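PDB 4JCW: cellulose binding protein from Clavibacter michiganensis subsp. michiganensis, which probably hydrolyses internal beta-1,4-glucosidic linkages of cellulose as a whole enzyme, this chain being its expansin-like C-terminal part, caught here with bound glucose units. Local coordinates for residues V114-S119 with Y153-T158; L167-T172 with P182-A187. All coordinates share one frame; numbering follows the deposited sequence.

Both contacts reach the antiparallel sheet of the expansin C-terminal domain, and their centres lie about 12 Å apart. Contact 1 is a buried meeting of the turn at 114-119 with 153-158, whose later part enters strand 156-157; no direct hydrogen bond joins the two. Contact 2 is partly buried and sits at an outermost strand, where 167-172 and 182-187 pair. Contact 1 sets lysine methylenes and tyrosine rings beside bound glucose; contact 2 combines backbone bonds with aliphatic packing and has an exposed margin at Pro182 and Gly183. The two touch directly: Met186 SD packs on Ser118 CB at 3.9 Å, and Val114 CG2 lies 3.6 Å from Arg185 O.

Contact 1: V114-S119 with Y153-T158; sequences VKEGSS and YGYWVT. With BGC (beta-D-glucopyranose), chain C; BGC (beta-D-glucopyranose), chain B.
Lys115 lies across the ring of Tyr155, the two side chains meeting at about a right angle. Its CG sits over one face, 4.1 Å from the ring centroid and 21° off the normal, a CH-pi contact displaced toward the rim; Lys115 CB comes closer still, 3.5 Å from Tyr155 CE1. With CG anti to the backbone N (chi1 -162°), the extended lysine chain runs past Tyr155 to Tyr153, where Lys115 CE approaches Tyr153 CE1 obliquely at 3.5 Å. Only at chi4 does the chain bend, bringing NZ to the sugars. There Lys115 NZ donates to O6 of the chain B glucose and to O3 of the chain C glucose, each at 2.6 Å, and to the chain B ring oxygen O5 as well. A long flexible amine suits this place, since its methylenes pack on aromatics while its charged end grips two adjoining sugar units.

This is an aromatic sugar-binding surface of the expansin C-terminal domain. Tyr153 carries the chain C glucose, whose C5 stands 3.4 Å above the ring plane, over its centre, so that the C5 side of the pyranose packs over the flat ring face. Type II turn geometry from Lys115 to Ser118 shapes the loop, and Gly117 takes the positive phi that favours glycine. Ser118 N and OG both donate to Lys115 O, from the same face of its carbonyl plane. Tyr155 OH donates to a water 2.6 Å away, and that water donates in turn to Glu116 OE1, linking the two segments. Ser24 OG hydrogen-bonds Tyr153 O from the N-terminal part of the chain.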
# COMPACT_ATOMS: atom_id res chain seq x y z
N VAL A 114 -2.64 -0.82 13.08
CA VAL A 114 -2.11 -2.00 12.42
C VAL A 114 -2.62 -2.02 10.98
O VAL A 114 -3.79 -1.74 10.74
CB VAL A 114 -2.54 -3.27 13.17
CG1 VAL A 114 -2.11 -4.52 12.43
CG2 VAL A 114 -1.96 -3.26 14.59
N LYS A 115 -1.73 -2.30 10.02
CA LYS A 115 -2.07 -2.29 8.60
C LYS A 115 -3.11 -3.34 8.24
O LYS A 115 -3.09 -4.46 8.78
CB LYS A 115 -0.84 -2.50 7.72
CG LYS A 115 -1.05 -2.07 6.27
CD LYS A 115 0.21 -2.19 5.45
CE LYS A 115 -0.00 -1.63 4.03
NZ LYS A 115 -1.03 -2.41 3.26
N GLU A 116 -4.02 -2.99 7.33
CA GLU A 116 -4.92 -3.97 6.74
C GLU A 116 -4.08 -5.13 6.22
O GLU A 116 -2.98 -4.93 5.70
CB GLU A 116 -5.73 -3.36 5.58
CG GLU A 116 -6.70 -2.28 6.02
CD GLU A 116 -6.04 -0.94 6.26
OE1 GLU A 116 -4.84 -0.79 5.93
OE2 GLU A 116 -6.72 -0.02 6.78
N GLY A 117 -4.59 -6.35 6.41
CA GLY A 117 -3.89 -7.54 5.95
C GLY A 117 -2.81 -8.08 6.88
O GLY A 117 -2.21 -9.10 6.58
N SER A 118 -2.57 -7.40 8.00
CA SER A 118 -1.53 -7.84 8.93
C SER A 118 -1.92 -9.12 9.66
O SER A 118 -3.11 -9.40 9.86
CB SER A 118 -1.21 -6.78 9.99
OG SER A 118 -0.57 -5.63 9.46
N SER A 119 -0.91 -9.88 10.07
CA SER A 119 -1.07 -11.06 10.92
C SER A 119 0.23 -11.37 11.66
O SER A 119 1.20 -10.63 11.55
CB SER A 119 -1.45 -12.28 10.08
OG SER A 119 -0.31 -12.74 9.38
N TYR A 153 6.04 4.28 2.83
CA TYR A 153 4.61 4.63 2.78
C TYR A 153 3.97 4.86 4.16
O TYR A 153 2.75 4.81 4.30
CB TYR A 153 3.81 3.64 1.94
CG TYR A 153 3.85 2.21 2.43
CD1 TYR A 153 2.85 1.71 3.26
CD2 TYR A 153 4.88 1.36 2.07
CE1 TYR A 153 2.89 0.39 3.72
CE2 TYR A 153 4.92 0.04 2.49
CZ TYR A 153 3.93 -0.44 3.33
OH TYR A 153 4.00 -1.75 3.75
N GLY A 154 4.80 5.09 5.18
CA GLY A 154 4.29 5.57 6.45
C GLY A 154 4.04 4.50 7.50
O GLY A 154 3.49 4.78 8.56
N TYR A 155 4.43 3.26 7.20
CA TYR A 155 4.29 2.16 8.14
C TYR A 155 5.65 1.63 8.56
O TYR A 155 6.67 1.97 7.96
CB TYR A 155 3.47 1.02 7.52
CG TYR A 155 1.98 1.21 7.65
CD1 TYR A 155 1.26 0.57 8.64
CD2 TYR A 155 1.29 2.05 6.77
CE1 TYR A 155 -0.10 0.73 8.76
CE2 TYR A 155 -0.09 2.23 6.88
CZ TYR A 155 -0.77 1.56 7.88
OH TYR A 155 -2.12 1.72 8.02
N TRP A 156 5.65 0.80 9.60
CA TRP A 156 6.84 0.07 10.02
C TRP A 156 6.48 -1.39 9.97
O TRP A 156 5.44 -1.79 10.48
CB TRP A 156 7.22 0.46 11.44
CG TRP A 156 7.67 1.89 11.56
CD1 TRP A 156 6.88 3.00 11.59
CD2 TRP A 156 9.02 2.35 11.67
NE1 TRP A 156 7.65 4.13 11.70
CE2 TRP A 156 8.97 3.76 11.74
CE3 TRP A 156 10.27 1.72 11.68
CZ2 TRP A 156 10.12 4.53 11.86
CZ3 TRP A 156 11.41 2.49 11.80
CH2 TRP A 156 11.32 3.88 11.88
N VAL A 157 7.34 -2.21 9.37
CA VAL A 157 6.93 -3.58 9.10
C VAL A 157 7.86 -4.65 9.68
O VAL A 157 9.04 -4.42 9.88
CB VAL A 157 6.75 -3.80 7.58
CG1 VAL A 157 5.62 -2.90 7.05
CG2 VAL A 157 8.06 -3.55 6.83
N THR A 158 7.29 -5.83 9.95
CA THR A 158 8.00 -6.95 10.54
C THR A 158 8.97 -7.59 9.55
O THR A 158 8.57 -7.95 8.44
CB THR A 158 7.02 -8.02 11.00
OG1 THR A 158 6.17 -8.38 9.90
CG2 THR A 158 6.15 -7.49 12.14
C2 BGC C . -0.20 0.67 -0.28
C3 BGC C . 0.41 -0.37 0.64
C4 BGC C . 1.65 -0.92 -0.02
C5 BGC C . 2.64 0.15 -0.31
C6 BGC C . 3.73 -0.57 -1.12
C1 BGC C . 0.88 1.76 -0.48
O2 BGC C . -1.42 1.26 0.27
O3 BGC C . -0.55 -1.41 0.86
O4 BGC C . 2.36 -1.90 0.73
O5 BGC C . 2.03 1.15 -1.13
O6 BGC C . 4.76 0.31 -1.52
C2 BGC B . 3.28 -3.94 1.30
C3 BGC B . 3.10 -5.43 1.15
C4 BGC B . 1.74 -5.83 1.74
C5 BGC B . 0.65 -5.09 1.00
C6 BGC B . -0.69 -5.40 1.69
C1 BGC B . 2.16 -3.29 0.57
O2 BGC B . 4.51 -3.52 0.68
O3 BGC B . 4.20 -5.97 1.87
O4 BGC B . 1.41 -7.24 1.66
O5 BGC B . 0.88 -3.68 1.13
O6 BGC B . -0.70 -5.01 3.07
O HOH W 1 -3.57 1.75 5.85

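Contact 2: L167-T172 with P182-A187; sequences LTVKVT and PGLRMA
Leu167 and Leu184 form an antiparallel hydrogen-bonded pair that closes the open end of the hairpin made by strands 167-173 and 178-184. Leu167 N donates to Leu184 O at 2.8 Å, and Leu184 N returns a bond to Leu167 O at 2.9 Å. Gly183 and Leu184 together face Leu167 in a G1 beta bulge; glycine fits its first position because phi is positive, 71°.

Packing is close on the face shared by the two leucines. Leu167 CB stands 4.1 Å from Leu184 CB. Leu184 CD2 meets Val169 CG2 at 3.6 Å, the leucine and valine side chains crossing at about a right angle. With CG2 anti to the carbonyl carbon, Val169 offers that methyl to the leucine, while Val137 and Leu125 also pack on the valine. Further along, Met186 bends at chi2 and chi3 to bring CE to within 3.8 Å of Leu167 CD1.

The other side is looser. Thr168 OG1 merely approaches Pro182 CA, at 3.8 Å, and Pro182 and Gly183 are exposed; here a polar threonine and a proline tolerate solvent. Arg185 points away and forms a salt bridge with Glu190. Backbone bonds thus set the register at this sheet edge, whereas Leu167, Val169, Leu184 and the end of Met186 supply the apolar packing.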
# COMPACT_ATOMS: atom_id res chain seq x y z
N LEU A 167 0.87 -7.33 21.66
CA LEU A 167 2.13 -6.77 21.23
C LEU A 167 2.58 -5.61 22.12
O LEU A 167 1.78 -4.73 22.46
CB LEU A 167 2.01 -6.26 19.79
CG LEU A 167 1.63 -7.27 18.70
CD1 LEU A 167 1.65 -6.60 17.33
CD2 LEU A 167 2.55 -8.48 18.73
N THR A 168 3.85 -5.62 22.51
CA THR A 168 4.44 -4.46 23.17
C THR A 168 5.41 -3.77 22.22
O THR A 168 6.34 -4.38 21.70
CB THR A 168 5.17 -4.84 24.46
OG1 THR A 168 4.22 -5.41 25.37
CG2 THR A 168 5.80 -3.62 25.09
N VAL A 169 5.17 -2.48 21.99
CA VAL A 169 5.94 -1.72 21.03
C VAL A 169 6.66 -0.54 21.67
O VAL A 169 6.07 0.18 22.48
CB VAL A 169 5.01 -1.19 19.91
CG1 VAL A 169 5.78 -0.32 18.94
CG2 VAL A 169 4.36 -2.37 19.19
N LYS A 170 7.94 -0.36 21.34
CA LYS A 170 8.67 0.81 21.79
C LYS A 170 8.96 1.70 20.59
O LYS A 170 9.48 1.24 19.58
CB LYS A 170 9.96 0.42 22.51
CG LYS A 170 10.77 1.61 23.05
CD LYS A 170 11.80 1.19 24.09
CE LYS A 170 12.86 0.28 23.50
NZ LYS A 170 13.85 -0.15 24.54
N VAL A 171 8.60 2.97 20.71
CA VAL A 171 8.82 3.93 19.64
C VAL A 171 9.78 4.98 20.17
O VAL A 171 9.54 5.58 21.22
CB VAL A 171 7.52 4.63 19.23
CG1 VAL A 171 7.77 5.59 18.04
CG2 VAL A 171 6.45 3.59 18.89
N THR A 172 10.87 5.20 19.44
CA THR A 172 11.87 6.18 19.85
C THR A 172 11.96 7.29 18.81
O THR A 172 12.17 7.02 17.62
CB THR A 172 13.24 5.51 20.04
OG1 THR A 172 13.11 4.41 20.95
CG2 THR A 172 14.26 6.51 20.60
N PRO A 182 2.18 -1.09 25.66
CA PRO A 182 1.84 -2.51 25.85
C PRO A 182 0.41 -2.86 25.44
O PRO A 182 -0.42 -1.98 25.24
CB PRO A 182 2.04 -2.72 27.35
CG PRO A 182 2.00 -1.34 27.97
CD PRO A 182 1.99 -0.30 26.89
N GLY A 183 0.14 -4.16 25.30
CA GLY A 183 -1.21 -4.65 25.08
C GLY A 183 -1.81 -4.35 23.72
O GLY A 183 -3.03 -4.43 23.54
N LEU A 184 -0.98 -3.99 22.75
CA LEU A 184 -1.49 -3.65 21.42
C LEU A 184 -2.03 -4.90 20.73
O LEU A 184 -1.38 -5.94 20.70
CB LEU A 184 -0.41 -3.00 20.56
CG LEU A 184 -0.26 -1.48 20.64
CD1 LEU A 184 -0.60 -0.94 22.02
CD2 LEU A 184 1.13 -1.04 20.21
N ARG A 185 -3.23 -4.77 20.17
CA ARG A 185 -3.91 -5.91 19.57
C ARG A 185 -3.63 -6.07 18.07
O ARG A 185 -3.45 -5.09 17.34
CB ARG A 185 -5.42 -5.81 19.79
CG ARG A 185 -5.86 -6.10 21.21
CD ARG A 185 -7.34 -5.78 21.40
NE ARG A 185 -7.62 -4.36 21.22
CZ ARG A 185 -8.31 -3.83 20.22
NH1 ARG A 185 -8.82 -4.61 19.27
NH2 ARG A 185 -8.50 -2.52 20.17
N MET A 186 -3.59 -7.31 17.60
CA MET A 186 -3.51 -7.56 16.17
C MET A 186 -4.88 -7.26 15.60
O MET A 186 -5.68 -8.17 15.37
CB MET A 186 -3.10 -9.00 15.89
CG MET A 186 -2.91 -9.32 14.41
SD MET A 186 -1.71 -8.28 13.56
CE MET A 186 -0.26 -8.50 14.58
N ALA A 187 -5.16 -5.98 15.41
CA ALA A 187 -6.48 -5.52 14.97
C ALA A 187 -6.31 -4.63 13.75
O ALA A 187 -6.26 -3.40 13.87
CB ALA A 187 -7.17 -4.77 16.10